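Local coordinates for cupin domain protein (Microcystis aeruginosa DIANCHI905, PDB 5ZBF) that binds iron(II) and 4-hydroxyphenylpyruvic acid in a cupin barrel and probably acts as an isomerase in making the Choi moiety of aeruginosins, at residues A[35-40]-A[89-94]; A[42-47]-A[81-86]; A[59-64]-A[85-90]; A[65-70]-A[110-115]. One frame throughout, in Å; residues are numbered along the deposited sequence.

Contact 1. Residues A[35-40]-A[89-94]. With ENO (3-(4-hydroxy-phenyl)pyruvic acid), chain B.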
loop_
_atom_site.group_PDB
_atom_site.type_symbol
_atom_site.label_atom_id
_atom_site.label_comp_id
_atom_site.label_asym_id
_atom_site.label_seq_id
_atom_site.Cartn_x
_atom_site.Cartn_y
_atom_site.Cartn_z
ATOM N N ALA A 35 17.218 -5.751 -2.757
ATOM C CA ALA A 35 18.101 -6.893 -2.962
ATOM C C ALA A 35 18.391 -7.671 -1.675
ATOM O O ALA A 35 18.383 -7.100 -0.582
ATOM C CB ALA A 35 19.412 -6.423 -3.576
ATOM N N PRO A 36 18.685 -8.974 -1.805
ATOM C CA PRO A 36 19.158 -9.751 -0.671
ATOM C C PRO A 36 20.254 -9.033 0.116
ATOM O O PRO A 36 21.150 -8.416 -0.473
ATOM C CB PRO A 36 19.691 -11.029 -1.332
ATOM C CG PRO A 36 18.851 -11.186 -2.551
ATOM C CD PRO A 36 18.601 -9.789 -3.035
ATOM N N ASN A 37 20.131 -9.075 1.436
ATOM C CA ASN A 37 21.133 -8.562 2.360
ATOM C C ASN A 37 21.440 -7.057 2.250
ATOM O O ASN A 37 22.420 -6.594 2.811
ATOM C CB ASN A 37 22.422 -9.376 2.219
ATOM C CG ASN A 37 22.186 -10.876 2.352
ATOM O OD1 ASN A 37 21.944 -11.388 3.447
ATOM N ND2 ASN A 37 22.252 -11.584 1.236
ATOM N N ALA A 38 20.590 -6.300 1.562
ATOM C CA ALA A 38 20.832 -4.881 1.337
ATOM C C ALA A 38 20.864 -4.073 2.633
ATOM O O ALA A 38 20.045 -4.293 3.523
ATOM C CB ALA A 38 19.774 -4.307 0.413
ATOM N N LYS A 39 21.831 -3.153 2.713
ATOM C CA LYS A 39 21.812 -2.045 3.662
ATOM C C LYS A 39 21.391 -0.784 2.934
ATOM O O LYS A 39 22.011 -0.400 1.940
ATOM C CB LYS A 39 23.192 -1.808 4.275
ATOM C CG LYS A 39 23.639 -2.889 5.232
ATOM C CD LYS A 39 25.100 -2.751 5.608
ATOM C CE LYS A 39 25.407 -1.433 6.283
ATOM N NZ LYS A 39 26.804 -1.421 6.786
ATOM N N LEU A 40 20.345 -0.134 3.436
ATOM C CA LEU A 40 19.842 1.113 2.870
ATOM C C LEU A 40 20.152 2.245 3.842
ATOM O O LEU A 40 19.603 2.282 4.945
ATOM C CB LEU A 40 18.327 1.040 2.654
ATOM C CG LEU A 40 17.761 0.620 1.305
ATOM C CD1 LEU A 40 18.626 -0.414 0.607
ATOM C CD2 LEU A 40 16.329 0.143 1.432
ATOM N N PRO A 89 17.226 -8.328 6.209
ATOM C CA PRO A 89 17.946 -9.324 7.011
ATOM C C PRO A 89 18.045 -10.710 6.356
ATOM O O PRO A 89 18.698 -11.603 6.914
ATOM C CB PRO A 89 17.085 -9.420 8.276
ATOM C CG PRO A 89 15.710 -9.204 7.762
ATOM C CD PRO A 89 15.840 -8.144 6.707
ATOM N N LEU A 90 17.394 -10.890 5.199
ATOM C CA LEU A 90 17.372 -12.176 4.517
ATOM C C LEU A 90 18.214 -12.198 3.249
ATOM O O LEU A 90 18.484 -11.152 2.640
ATOM C CB LEU A 90 15.934 -12.542 4.129
ATOM C CG LEU A 90 14.844 -12.549 5.193
ATOM C CD1 LEU A 90 13.576 -13.104 4.563
ATOM C CD2 LEU A 90 15.243 -13.382 6.403
ATOM N N SER A 91 18.570 -13.412 2.829
ATOM C CA SER A 91 19.246 -13.623 1.551
ATOM C C SER A 91 18.239 -13.809 0.404
ATOM O O SER A 91 18.585 -14.308 -0.666
ATOM C CB SER A 91 20.190 -14.823 1.651
ATOM O OG SER A 91 21.130 -14.636 2.699
ATOM N N GLU A 92 16.992 -13.397 0.631
ATOM C CA GLU A 92 15.943 -13.371 -0.381
ATOM C C GLU A 92 15.573 -11.902 -0.604
ATOM O O GLU A 92 15.677 -11.102 0.335
ATOM C CB GLU A 92 14.708 -14.117 0.128
ATOM C CG GLU A 92 14.883 -15.620 0.291
ATOM C CD GLU A 92 14.978 -16.355 -1.026
ATOM O OE1 GLU A 92 15.670 -17.388 -1.072
ATOM O OE2 GLU A 92 14.370 -15.906 -2.018
ATOM N N PRO A 93 15.136 -11.535 -1.824
ATOM C CA PRO A 93 14.665 -10.158 -2.018
ATOM C C PRO A 93 13.489 -9.828 -1.115
ATOM O O PRO A 93 12.742 -10.720 -0.721
ATOM C CB PRO A 93 14.217 -10.125 -3.487
ATOM C CG PRO A 93 13.986 -11.551 -3.858
ATOM C CD PRO A 93 14.935 -12.362 -3.028
ATOM N N MET A 94 13.356 -8.553 -0.774
ATOM C CA MET A 94 12.169 -8.060 -0.083
ATOM C C MET A 94 11.301 -7.380 -1.143
ATOM O O MET A 94 11.759 -6.470 -1.854
ATOM C CB MET A 94 12.572 -7.075 1.017
ATOM C CG MET A 94 11.471 -6.608 1.984
ATOM S SD MET A 94 10.181 -5.584 1.245
ATOM C CE MET A 94 11.183 -4.273 0.581
HETATM O O4 ENO B . 12.223 5.236 2.240
HETATM C C9 ENO B . 15.502 3.921 -0.288
HETATM C C8 ENO B . 16.860 4.227 -0.185
HETATM C C7 ENO B . 17.411 4.575 1.049
HETATM C C6 ENO B . 16.597 4.612 2.179
HETATM C C5 ENO B . 15.241 4.306 2.075
HETATM C C4 ENO B . 14.687 3.958 0.845
HETATM O O3 ENO B . 18.737 4.879 1.157
HETATM C C3 ENO B . 13.206 3.640 0.758
HETATM C C2 ENO B . 12.443 4.919 1.067
HETATM C C1 ENO B . 11.992 5.798 -0.017
HETATM O O2 ENO B . 11.929 5.383 -1.204
HETATM O O1 ENO B . 11.677 6.974 0.280
#
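A type II beta turn from Ala35 to Ala38 brings Pro36 and Asn37 against the loop that leaves strand 84-87. Asn37 N donates to Leu90 O at 2.9 Å, with a bent N-H...O angle of 145° and the donor tilted 19° from the carbonyl plane. Pro36 lies beside this bond and packs along the loop backbone: CB is 3.5 Å from Ser91 O, and CG reaches the ring of Pro93 at its CD, 4.1 Å away. Asn37 sits third in the turn; its CG, anti to the carbonyl carbon and beside the backbone N (chi1 -53°), comes to 3.7 Å from Leu90 O. Ala38 N closes the turn on Ala35 O at 3.2 Å. Both partners are connections of the N-terminal cupin barrel: the turn leads from strand 27-34 into strand 39-43, and the loop leads from strand 84-87 into strand 94-101. Asn88, just ahead of the loop, ties them further, since its ND2 donates to Ala35 O and Glu92 O while its OD1 accepts from Leu90 N. Out at the surface, Ser91 OG is 3.4 Å from Asn37 OD1, a weak bond made doubtful by the second conformer of Ser91. Beyond the turn the chain enters the ligand pocket, where Leu40 CG lies 4.0 Å from C7, the phenol carbon of 4-hydroxyphenylpyruvic acid that carries the hydroxyl O3.

Contact 2. Residues A[42-47]-A[81-86]. With FE2 (Fe (II) ion), chain C; ENO (3-(4-hydroxy-phenyl)pyruvic acid), chain B.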
loop_
_atom_site.group_PDB
_atom_site.type_symbol
_atom_site.label_atom_id
_atom_site.label_comp_id
_atom_site.label_asym_id
_atom_site.label_seq_id
_atom_site.Cartn_x
_atom_site.Cartn_y
_atom_site.Cartn_z
ATOM N N SER A 42 20.148 5.626 5.835
ATOM C CA SER A 42 19.050 6.464 6.285
ATOM C C SER A 42 18.955 7.717 5.427
ATOM O O SER A 42 19.982 8.284 5.021
ATOM C CB SER A 42 19.229 6.851 7.754
ATOM O OG SER A 42 19.312 5.699 8.575
ATOM N N HIS A 43 17.729 8.142 5.147
ATOM C CA HIS A 43 17.502 9.399 4.470
ATOM C C HIS A 43 16.320 10.108 5.095
ATOM O O HIS A 43 15.645 9.563 5.960
ATOM C CB HIS A 43 17.346 9.223 2.954
ATOM C CG HIS A 43 16.083 8.543 2.522
ATOM N ND1 HIS A 43 15.852 8.205 1.207
ATOM C CD2 HIS A 43 14.986 8.146 3.214
ATOM C CE1 HIS A 43 14.668 7.632 1.101
ATOM N NE2 HIS A 43 14.120 7.599 2.302
ATOM N N GLN A 44 16.098 11.338 4.671
ATOM C CA GLN A 44 14.921 12.072 5.084
ATOM C C GLN A 44 14.397 12.854 3.903
ATOM O O GLN A 44 15.138 13.188 2.977
ATOM C CB GLN A 44 15.209 12.976 6.289
ATOM C CG GLN A 44 16.368 13.938 6.117
ATOM C CD GLN A 44 16.941 14.387 7.447
ATOM O OE1 GLN A 44 18.116 14.163 7.727
ATOM N NE2 GLN A 44 16.109 15.001 8.284
ATOM N N HIS A 45 13.097 13.112 3.934
ATOM C CA HIS A 45 12.443 13.891 2.902
ATOM C C HIS A 45 11.172 14.486 3.468
ATOM O O HIS A 45 10.607 13.948 4.435
ATOM C CB HIS A 45 12.126 13.023 1.683
ATOM C CG HIS A 45 11.706 11.629 2.021
ATOM N ND1 HIS A 45 10.498 11.340 2.619
ATOM C CD2 HIS A 45 12.329 10.444 1.836
ATOM C CE1 HIS A 45 10.393 10.037 2.788
ATOM N NE2 HIS A 45 11.492 9.468 2.321
ATOM N N PRO A 46 10.698 15.582 2.861
ATOM C CA PRO A 46 9.529 16.274 3.398
ATOM C C PRO A 46 8.239 15.461 3.286
ATOM O O PRO A 46 7.306 15.687 4.057
ATOM C CB PRO A 46 9.454 17.555 2.559
ATOM C CG PRO A 46 10.147 17.226 1.287
ATOM C CD PRO A 46 11.189 16.198 1.613
ATOM N N GLU A 47 8.184 14.515 2.354
ATOM C CA GLU A 47 7.023 13.632 2.273
ATOM C C GLU A 47 7.000 12.683 3.463
ATOM O O GLU A 47 8.037 12.117 3.849
ATOM C CB GLU A 47 7.022 12.817 0.981
ATOM C CG GLU A 47 6.873 13.649 -0.292
ATOM C CD GLU A 47 8.175 14.245 -0.801
ATOM O OE1 GLU A 47 9.258 13.930 -0.254
ATOM O OE2 GLU A 47 8.113 15.038 -1.764
ATOM N N ASN A 81 10.315 14.382 7.282
ATOM C CA ASN A 81 11.725 14.600 7.638
ATOM C C ASN A 81 12.269 13.760 8.794
ATOM O O ASN A 81 13.314 14.088 9.360
ATOM C CB ASN A 81 11.977 16.094 7.898
ATOM C CG ASN A 81 11.744 16.934 6.664
ATOM O OD1 ASN A 81 10.848 17.773 6.638
ATOM N ND2 ASN A 81 12.532 16.684 5.616
ATOM N N VAL A 82 11.576 12.673 9.139
ATOM C CA VAL A 82 12.079 11.744 10.145
ATOM C C VAL A 82 13.065 10.835 9.432
ATOM O O VAL A 82 12.718 10.214 8.424
ATOM C CB VAL A 82 10.945 10.916 10.784
ATOM C CG1 VAL A 82 11.499 9.822 11.692
ATOM C CG2 VAL A 82 10.010 11.833 11.553
ATOM N N SER A 83 14.294 10.774 9.939
ATOM C CA SER A 83 15.327 9.952 9.315
ATOM C C SER A 83 14.955 8.480 9.404
ATOM O O SER A 83 14.620 7.983 10.470
ATOM C CB SER A 83 16.692 10.196 9.957
ATOM O OG SER A 83 17.203 11.459 9.569
ATOM N N HIS A 84 15.013 7.787 8.273
ATOM C CA HIS A 84 14.684 6.365 8.244
ATOM C C HIS A 84 15.566 5.618 7.270
ATOM O O HIS A 84 15.884 6.116 6.183
ATOM C CB HIS A 84 13.214 6.148 7.918
ATOM C CG HIS A 84 12.777 6.764 6.627
ATOM N ND1 HIS A 84 12.492 8.105 6.503
ATOM C CD2 HIS A 84 12.538 6.214 5.412
ATOM C CE1 HIS A 84 12.116 8.357 5.262
ATOM N NE2 HIS A 84 12.138 7.224 4.583
ATOM N N GLY A 85 15.958 4.414 7.676
ATOM C CA GLY A 85 16.758 3.518 6.838
ATOM C C GLY A 85 16.267 2.099 7.025
ATOM O O GLY A 85 15.379 1.854 7.843
ATOM N N PHE A 86 16.858 1.168 6.274
ATOM C CA PHE A 86 16.436 -0.227 6.288
ATOM C C PHE A 86 17.600 -1.189 6.093
ATOM O O PHE A 86 18.600 -0.857 5.450
ATOM C CB PHE A 86 15.422 -0.500 5.164
ATOM C CG PHE A 86 14.184 0.355 5.230
ATOM C CD1 PHE A 86 13.096 -0.025 6.007
ATOM C CD2 PHE A 86 14.092 1.524 4.478
ATOM C CE1 PHE A 86 11.955 0.759 6.054
ATOM C CE2 PHE A 86 12.953 2.312 4.517
ATOM C CZ PHE A 86 11.880 1.925 5.307
HETATM FE FE FE2 C . 11.942 7.317 2.445
HETATM O O4 ENO B . 12.223 5.236 2.240
HETATM C C9 ENO B . 15.502 3.921 -0.288
HETATM C C8 ENO B . 16.860 4.227 -0.185
HETATM C C7 ENO B . 17.411 4.575 1.049
HETATM C C6 ENO B . 16.597 4.612 2.179
HETATM C C5 ENO B . 15.241 4.306 2.075
HETATM C C4 ENO B . 14.687 3.958 0.845
HETATM O O3 ENO B . 18.737 4.879 1.157
HETATM C C3 ENO B . 13.206 3.640 0.758
HETATM C C2 ENO B . 12.443 4.919 1.067
HETATM C C1 ENO B . 11.992 5.798 -0.017
HETATM O O2 ENO B . 11.929 5.383 -1.204
HETATM O O1 ENO B . 11.677 6.974 0.280
HETATM O O HOH W 1 17.649 6.240 10.655
HETATM O O HOH W 2 11.801 11.570 6.153
#
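Asn81 and His84 meet the 42-47 segment at two levels, one at the rim of the barrel and one at the iron. At the rim, Asn81 N donates to His45 O at 2.9 Å from above the carbonyl plane, and its carboxamide lies against the His45-Pro46 peptide, with ND2 3.4 Å from His45 C. Gln44 extends beyond CG (chi2 -157°), and its NE2 lies 3.1 Å from Asn81 O. Further in, His43 and His84 form an antiparallel hydrogen-bonded pair, and both send their rings to the same face of the sheet. The His43 ring presents its edge to the face of His84 in an offset edge-to-face pair, with CD2 over the rim and the planes at 78°. His84 NE2 binds the iron at 2.1 Å. On the other side of that ring ND1 donates to Val82 O at 2.9 Å, nearly straight at 172° and in the ring plane, so this second-shell carbonyl and the iron together hold the ring's rotation. His43 NE2, His45 NE2 and Gln49 NE2 supply the remaining protein ligands. The bound acid chelates the iron through keto O4 and carboxylate O1, completing six coordinating atoms; the metal would be expected to polarise the keto group, consistent with the isomerase assignment.

Contact 3. Residues A[59-64]-A[85-90]. With ENO (3-(4-hydroxy-phenyl)pyruvic acid), chain B.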
loop_
_atom_site.group_PDB
_atom_site.type_symbol
_atom_site.label_atom_id
_atom_site.label_comp_id
_atom_site.label_asym_id
_atom_site.label_seq_id
_atom_site.Cartn_x
_atom_site.Cartn_y
_atom_site.Cartn_z
ATOM N N GLU A 59 14.114 -4.726 8.232
ATOM C CA GLU A 59 14.378 -4.081 9.501
ATOM C C GLU A 59 14.371 -2.584 9.273
ATOM O O GLU A 59 15.111 -2.061 8.413
ATOM C CB GLU A 59 15.725 -4.508 10.064
ATOM C CG GLU A 59 15.770 -5.951 10.516
ATOM C CD GLU A 59 17.125 -6.342 11.062
ATOM O OE1 GLU A 59 18.151 -5.805 10.585
ATOM O OE2 GLU A 59 17.160 -7.194 11.969
ATOM N N LEU A 60 13.536 -1.910 10.054
ATOM C CA LEU A 60 13.396 -0.458 10.031
ATOM C C LEU A 60 14.329 0.202 11.067
ATOM O O LEU A 60 14.316 -0.143 12.249
ATOM C CB LEU A 60 11.937 -0.080 10.326
ATOM C CG LEU A 60 11.618 1.399 10.576
ATOM C CD1 LEU A 60 11.747 2.199 9.298
ATOM C CD2 LEU A 60 10.216 1.543 11.148
ATOM N N TYR A 61 15.119 1.163 10.596
ATOM C CA TYR A 61 16.005 1.974 11.427
ATOM C C TYR A 61 15.398 3.363 11.490
ATOM O O TYR A 61 15.347 4.077 10.488
ATOM C CB TYR A 61 17.396 2.028 10.803
ATOM C CG TYR A 61 18.184 0.753 10.981
ATOM C CD1 TYR A 61 19.318 0.718 11.780
ATOM C CD2 TYR A 61 17.797 -0.419 10.339
ATOM C CE1 TYR A 61 20.049 -0.455 11.943
ATOM C CE2 TYR A 61 18.516 -1.594 10.492
ATOM C CZ TYR A 61 19.637 -1.609 11.293
ATOM O OH TYR A 61 20.349 -2.780 11.443
ATOM N N ILE A 62 14.912 3.729 12.670
ATOM C CA ILE A 62 14.182 4.981 12.852
ATOM C C ILE A 62 14.230 5.367 14.330
ATOM O O ILE A 62 14.172 4.500 15.196
ATOM C CB ILE A 62 12.724 4.839 12.339
ATOM C CG1 ILE A 62 12.075 6.206 12.124
ATOM C CG2 ILE A 62 11.895 3.960 13.267
ATOM C CD1 ILE A 62 10.757 6.146 11.379
ATOM N N LYS A 63 14.379 6.658 14.616
ATOM C CA LYS A 63 14.447 7.145 16.001
ATOM C C LYS A 63 15.386 6.316 16.897
ATOM O O LYS A 63 15.005 5.906 17.998
ATOM C CB LYS A 63 13.041 7.177 16.620
ATOM C CG LYS A 63 12.016 7.908 15.770
ATOM C CD LYS A 63 10.748 8.229 16.546
ATOM C CE LYS A 63 9.739 8.941 15.656
ATOM N NZ LYS A 63 8.417 9.143 16.317
ATOM N N ASP A 64 16.600 6.062 16.411
ATOM C CA ASP A 64 17.640 5.344 17.175
ATOM C C ASP A 64 17.238 3.946 17.674
ATOM O O ASP A 64 17.866 3.406 18.583
ATOM C CB ASP A 64 18.158 6.207 18.341
ATOM C CG ASP A 64 18.924 7.430 17.870
ATOM N N GLY A 85 15.958 4.414 7.676
ATOM C CA GLY A 85 16.758 3.518 6.838
ATOM C C GLY A 85 16.267 2.099 7.025
ATOM O O GLY A 85 15.379 1.854 7.843
ATOM N N PHE A 86 16.858 1.168 6.274
ATOM C CA PHE A 86 16.436 -0.227 6.288
ATOM C C PHE A 86 17.600 -1.189 6.093
ATOM O O PHE A 86 18.600 -0.857 5.450
ATOM C CB PHE A 86 15.422 -0.500 5.164
ATOM C CG PHE A 86 14.184 0.355 5.230
ATOM C CD1 PHE A 86 13.096 -0.025 6.007
ATOM C CD2 PHE A 86 14.092 1.524 4.478
ATOM C CE1 PHE A 86 11.955 0.759 6.054
ATOM C CE2 PHE A 86 12.953 2.312 4.517
ATOM C CZ PHE A 86 11.880 1.925 5.307
ATOM N N VAL A 87 17.454 -2.384 6.647
ATOM C CA VAL A 87 18.278 -3.522 6.269
ATOM C C VAL A 87 17.353 -4.666 5.875
ATOM O O VAL A 87 16.360 -4.931 6.545
ATOM C CB VAL A 87 19.182 -3.993 7.429
ATOM C CG1 VAL A 87 19.833 -5.340 7.110
ATOM C CG2 VAL A 87 20.226 -2.927 7.747
ATOM N N ASN A 88 17.671 -5.332 4.779
ATOM C CA ASN A 88 17.035 -6.603 4.456
ATOM C C ASN A 88 17.821 -7.710 5.168
ATOM O O ASN A 88 18.963 -8.005 4.775
ATOM C CB ASN A 88 17.013 -6.823 2.949
ATOM C CG ASN A 88 16.424 -8.172 2.562
ATOM O OD1 ASN A 88 15.990 -8.941 3.419
ATOM N ND2 ASN A 88 16.422 -8.466 1.274
ATOM N N PRO A 89 17.226 -8.328 6.209
ATOM C CA PRO A 89 17.946 -9.324 7.011
ATOM C C PRO A 89 18.045 -10.710 6.356
ATOM O O PRO A 89 18.698 -11.603 6.914
ATOM C CB PRO A 89 17.085 -9.420 8.276
ATOM C CG PRO A 89 15.710 -9.204 7.762
ATOM C CD PRO A 89 15.840 -8.144 6.707
ATOM N N LEU A 90 17.394 -10.890 5.199
ATOM C CA LEU A 90 17.372 -12.176 4.517
ATOM C C LEU A 90 18.214 -12.198 3.249
ATOM O O LEU A 90 18.484 -11.152 2.640
ATOM C CB LEU A 90 15.934 -12.542 4.129
ATOM C CG LEU A 90 14.844 -12.549 5.193
ATOM C CD1 LEU A 90 13.576 -13.104 4.563
ATOM C CD2 LEU A 90 15.243 -13.382 6.403
HETATM O O4 ENO B . 12.223 5.236 2.240
HETATM C C9 ENO B . 15.502 3.921 -0.288
HETATM C C8 ENO B . 16.860 4.227 -0.185
HETATM C C7 ENO B . 17.411 4.575 1.049
HETATM C C6 ENO B . 16.597 4.612 2.179
HETATM C C5 ENO B . 15.241 4.306 2.075
HETATM C C4 ENO B . 14.687 3.958 0.845
HETATM O O3 ENO B . 18.737 4.879 1.157
HETATM C C3 ENO B . 13.206 3.640 0.758
HETATM C C2 ENO B . 12.443 4.919 1.067
HETATM C C1 ENO B . 11.992 5.798 -0.017
HETATM O O2 ENO B . 11.929 5.383 -1.204
HETATM O O1 ENO B . 11.677 6.974 0.280
#
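Tyr61 is paired with Gly85, which offers no side chain to meet it, and its ring (CG anti to the carbonyl carbon, chi1 -75°) leans instead to the diagonal neighbour Val87, with CE2 3.5 Å from Val87 CG2. The setting is the four-stranded antiparallel sheet of the N-terminal cupin barrel, where strands 57-62 and 84-87 run side by side. Two hydrogen-bonded pairs hold them: Tyr61 N and Gly85 O are 2.9 Å apart, and Glu59 N lies 2.8 Å from Val87 O, each bond matched by its return partner. Glu59 O also receives a CA-H...O contact from Phe86 CA at 3.1 Å. Glu59 runs alongside Val87 on Tyr61's face, its OE1 3.8 Å from Val87 CB. Leu60 and Phe86, the non-hydrogen-bonded pair between them, point to the opposite face, into the barrel. There Leu60 CD1 touches Phe86 CE1 at 3.6 Å, while on its other flank Phe86 CE2 lies 3.8 Å from keto O4 of the bound acid, with O4 near the ring plane.

Contact 4. Residues A[65-70]-A[110-115]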
loop_
_atom_site.group_PDB
_atom_site.type_symbol
_atom_site.label_atom_id
_atom_site.label_comp_id
_atom_site.label_asym_id
_atom_site.label_seq_id
_atom_site.Cartn_x
_atom_site.Cartn_y
_atom_site.Cartn_z
ATOM N N VAL A 65 16.214 3.349 17.066
ATOM C CA VAL A 65 15.833 1.967 17.369
ATOM C C VAL A 65 15.761 1.172 16.076
ATOM O O VAL A 65 15.758 1.742 14.985
ATOM C CB VAL A 65 14.492 1.873 18.130
ATOM C CG1 VAL A 65 14.586 2.624 19.452
ATOM C CG2 VAL A 65 13.333 2.412 17.300
ATOM N N ILE A 66 15.724 -0.146 16.212
ATOM C CA ILE A 66 15.626 -1.046 15.073
ATOM C C ILE A 66 14.357 -1.872 15.278
ATOM O O ILE A 66 14.197 -2.495 16.328
ATOM C CB ILE A 66 16.876 -1.949 14.966
ATOM C CG1 ILE A 66 18.140 -1.076 14.918
ATOM C CG2 ILE A 66 16.783 -2.856 13.740
ATOM C CD1 ILE A 66 19.448 -1.838 15.028
ATOM N N LYS A 67 13.462 -1.854 14.286
ATOM C CA LYS A 67 12.166 -2.551 14.360
ATOM C C LYS A 67 11.999 -3.542 13.209
ATOM O O LYS A 67 12.049 -3.155 12.040
ATOM C CB LYS A 67 11.001 -1.554 14.291
ATOM C CG LYS A 67 10.955 -0.520 15.406
ATOM C CD LYS A 67 10.415 -1.114 16.693
ATOM C CE LYS A 67 10.052 -0.022 17.685
ATOM N NZ LYS A 67 9.242 -0.545 18.815
ATOM N N PRO A 68 11.786 -4.824 13.528
ATOM C CA PRO A 68 11.506 -5.767 12.447
ATOM C C PRO A 68 10.118 -5.550 11.830
ATOM O O PRO A 68 9.183 -5.144 12.521
ATOM C CB PRO A 68 11.624 -7.138 13.124
ATOM C CG PRO A 68 11.430 -6.885 14.582
ATOM C CD PRO A 68 11.839 -5.469 14.853
ATOM N N LEU A 69 10.015 -5.801 10.530
ATOM C CA LEU A 69 8.774 -5.649 9.776
ATOM C C LEU A 69 8.445 -6.983 9.126
ATOM O O LEU A 69 9.231 -7.498 8.331
ATOM C CB LEU A 69 8.909 -4.570 8.704
ATOM C CG LEU A 69 9.243 -3.153 9.168
ATOM C CD1 LEU A 69 9.553 -2.237 7.997
ATOM C CD2 LEU A 69 8.095 -2.581 9.978
ATOM N N ARG A 70 7.280 -7.531 9.467
ATOM C CA ARG A 70 6.850 -8.836 8.955
ATOM C C ARG A 70 5.932 -8.686 7.756
ATOM O O ARG A 70 5.101 -7.779 7.704
ATOM C CB ARG A 70 6.111 -9.610 10.042
ATOM C CG ARG A 70 6.976 -9.988 11.242
ATOM C CD ARG A 70 6.146 -10.421 12.426
ATOM N NE ARG A 70 5.239 -9.349 12.818
ATOM C CZ ARG A 70 4.241 -9.486 13.684
ATOM N NH1 ARG A 70 4.023 -10.647 14.279
ATOM N NH2 ARG A 70 3.462 -8.446 13.954
ATOM N N ASP A 110 3.035 6.134 16.557
ATOM C CA ASP A 110 3.808 4.904 16.444
ATOM C C ASP A 110 4.582 4.877 15.133
ATOM O O ASP A 110 4.047 5.295 14.099
ATOM C CB ASP A 110 2.864 3.700 16.515
ATOM C CG ASP A 110 2.002 3.709 17.761
ATOM O OD1 ASP A 110 2.501 3.333 18.842
ATOM O OD2 ASP A 110 0.819 4.095 17.658
ATOM N N VAL A 111 5.833 4.391 15.179
ATOM C CA VAL A 111 6.640 4.158 13.962
ATOM C C VAL A 111 6.342 2.809 13.285
ATOM O O VAL A 111 6.679 2.605 12.109
ATOM C CB VAL A 111 8.171 4.272 14.213
ATOM C CG1 VAL A 111 8.539 5.683 14.669
ATOM C CG2 VAL A 111 8.674 3.236 15.216
ATOM N N VAL A 112 5.727 1.885 14.025
ATOM C CA VAL A 112 5.255 0.630 13.427
ATOM C C VAL A 112 3.833 0.354 13.910
ATOM O O VAL A 112 3.559 0.424 15.099
ATOM C CB VAL A 112 6.168 -0.574 13.747
ATOM C CG1 VAL A 112 5.617 -1.864 13.139
ATOM C CG2 VAL A 112 7.567 -0.331 13.211
ATOM N N LEU A 113 2.944 0.085 12.957
ATOM C CA LEU A 113 1.571 -0.330 13.237
ATOM C C LEU A 113 1.389 -1.755 12.750
ATOM O O LEU A 113 2.142 -2.225 11.904
ATOM C CB LEU A 113 0.572 0.584 12.533
ATOM C CG LEU A 113 0.574 2.055 12.955
ATOM C CD1 LEU A 113 -0.314 2.851 12.005
ATOM C CD2 LEU A 113 0.141 2.196 14.402
ATOM N N THR A 114 0.395 -2.450 13.291
ATOM C CA THR A 114 0.164 -3.833 12.913
ATOM C C THR A 114 -1.311 -4.031 12.606
ATOM O O THR A 114 -2.172 -3.541 13.319
ATOM C CB THR A 114 0.655 -4.815 13.994
ATOM O OG1 THR A 114 2.067 -4.640 14.186
ATOM C CG2 THR A 114 0.390 -6.259 13.579
ATOM N N LEU A 115 -1.579 -4.734 11.518
ATOM C CA LEU A 115 -2.943 -5.047 11.104
ATOM C C LEU A 115 -3.585 -5.954 12.137
ATOM O O LEU A 115 -2.930 -6.842 12.677
ATOM C CB LEU A 115 -2.947 -5.760 9.746
ATOM C CG LEU A 115 -2.407 -5.024 8.516
ATOM C CD1 LEU A 115 -2.367 -5.983 7.329
ATOM C CD2 LEU A 115 -3.263 -3.809 8.202
#
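Arg70 NE and Thr114 OG1 turn to one carboxylate, that of Asp74 on strand 74-78: Arg70 makes a salt bridge to OD2, and Thr114 a hydrogen bond to OD1. Across the contact itself the guanidinium does not bond to the threonine; Arg70 NH2 rests 3.8 Å from the methyl carbon Thr114 CG2. The arginine chain bends at chi3 (-59°), which sets NE beside the carboxylate. The rest of the interface is apolar and centres on Val112. Its CG2 branch touches two residues of the facing strand, 3.8 Å from Lys67 CB and 4.0 Å from Leu69 CD2, and its CG1 branch also comes to 4.1 Å from that leucine methyl. The bend at chi2 (-78°) turns CD of Lys67 aside, and farther out CE lies 4.3 Å from Val111 CG2. Leu60 and Asp74 also touch Val112, while Leu69 packs on Leu60 and His76. The axes of 65-70 and 112-114 stay 9.2 Å apart and run at 32° to each other, too far for backbone pairing. Side chains therefore bridge two layers here: the outer strand of the small antiparallel sheet lies over strand 112-119, beside strand 74-78, the face-to-face packing of sheets that builds the cupin beta barrel.

How the contacts relate
From the N terminus, the chain passes 35-40, whose partner 89-94 closes the longest loop of the four contacts in contact 1. Contact 2 lies wholly within that loop, joining 42-47 to 81-86 at the iron. Contact 3 starts deeper still, at 59-64, and its second segment, 85-90, overlaps the ends of both contacts 1 and 2. Together, contacts 2 and 3 zip strand 84-87 between strands 39-43 and 57-62. Contact 4 begins at 65-70, on the next strand of that sheet, but runs on to 110-115; it therefore crosses the other three and ties the small sheet to strand 112-119. Contacts 1, 2 and 3 all touch the bound acid.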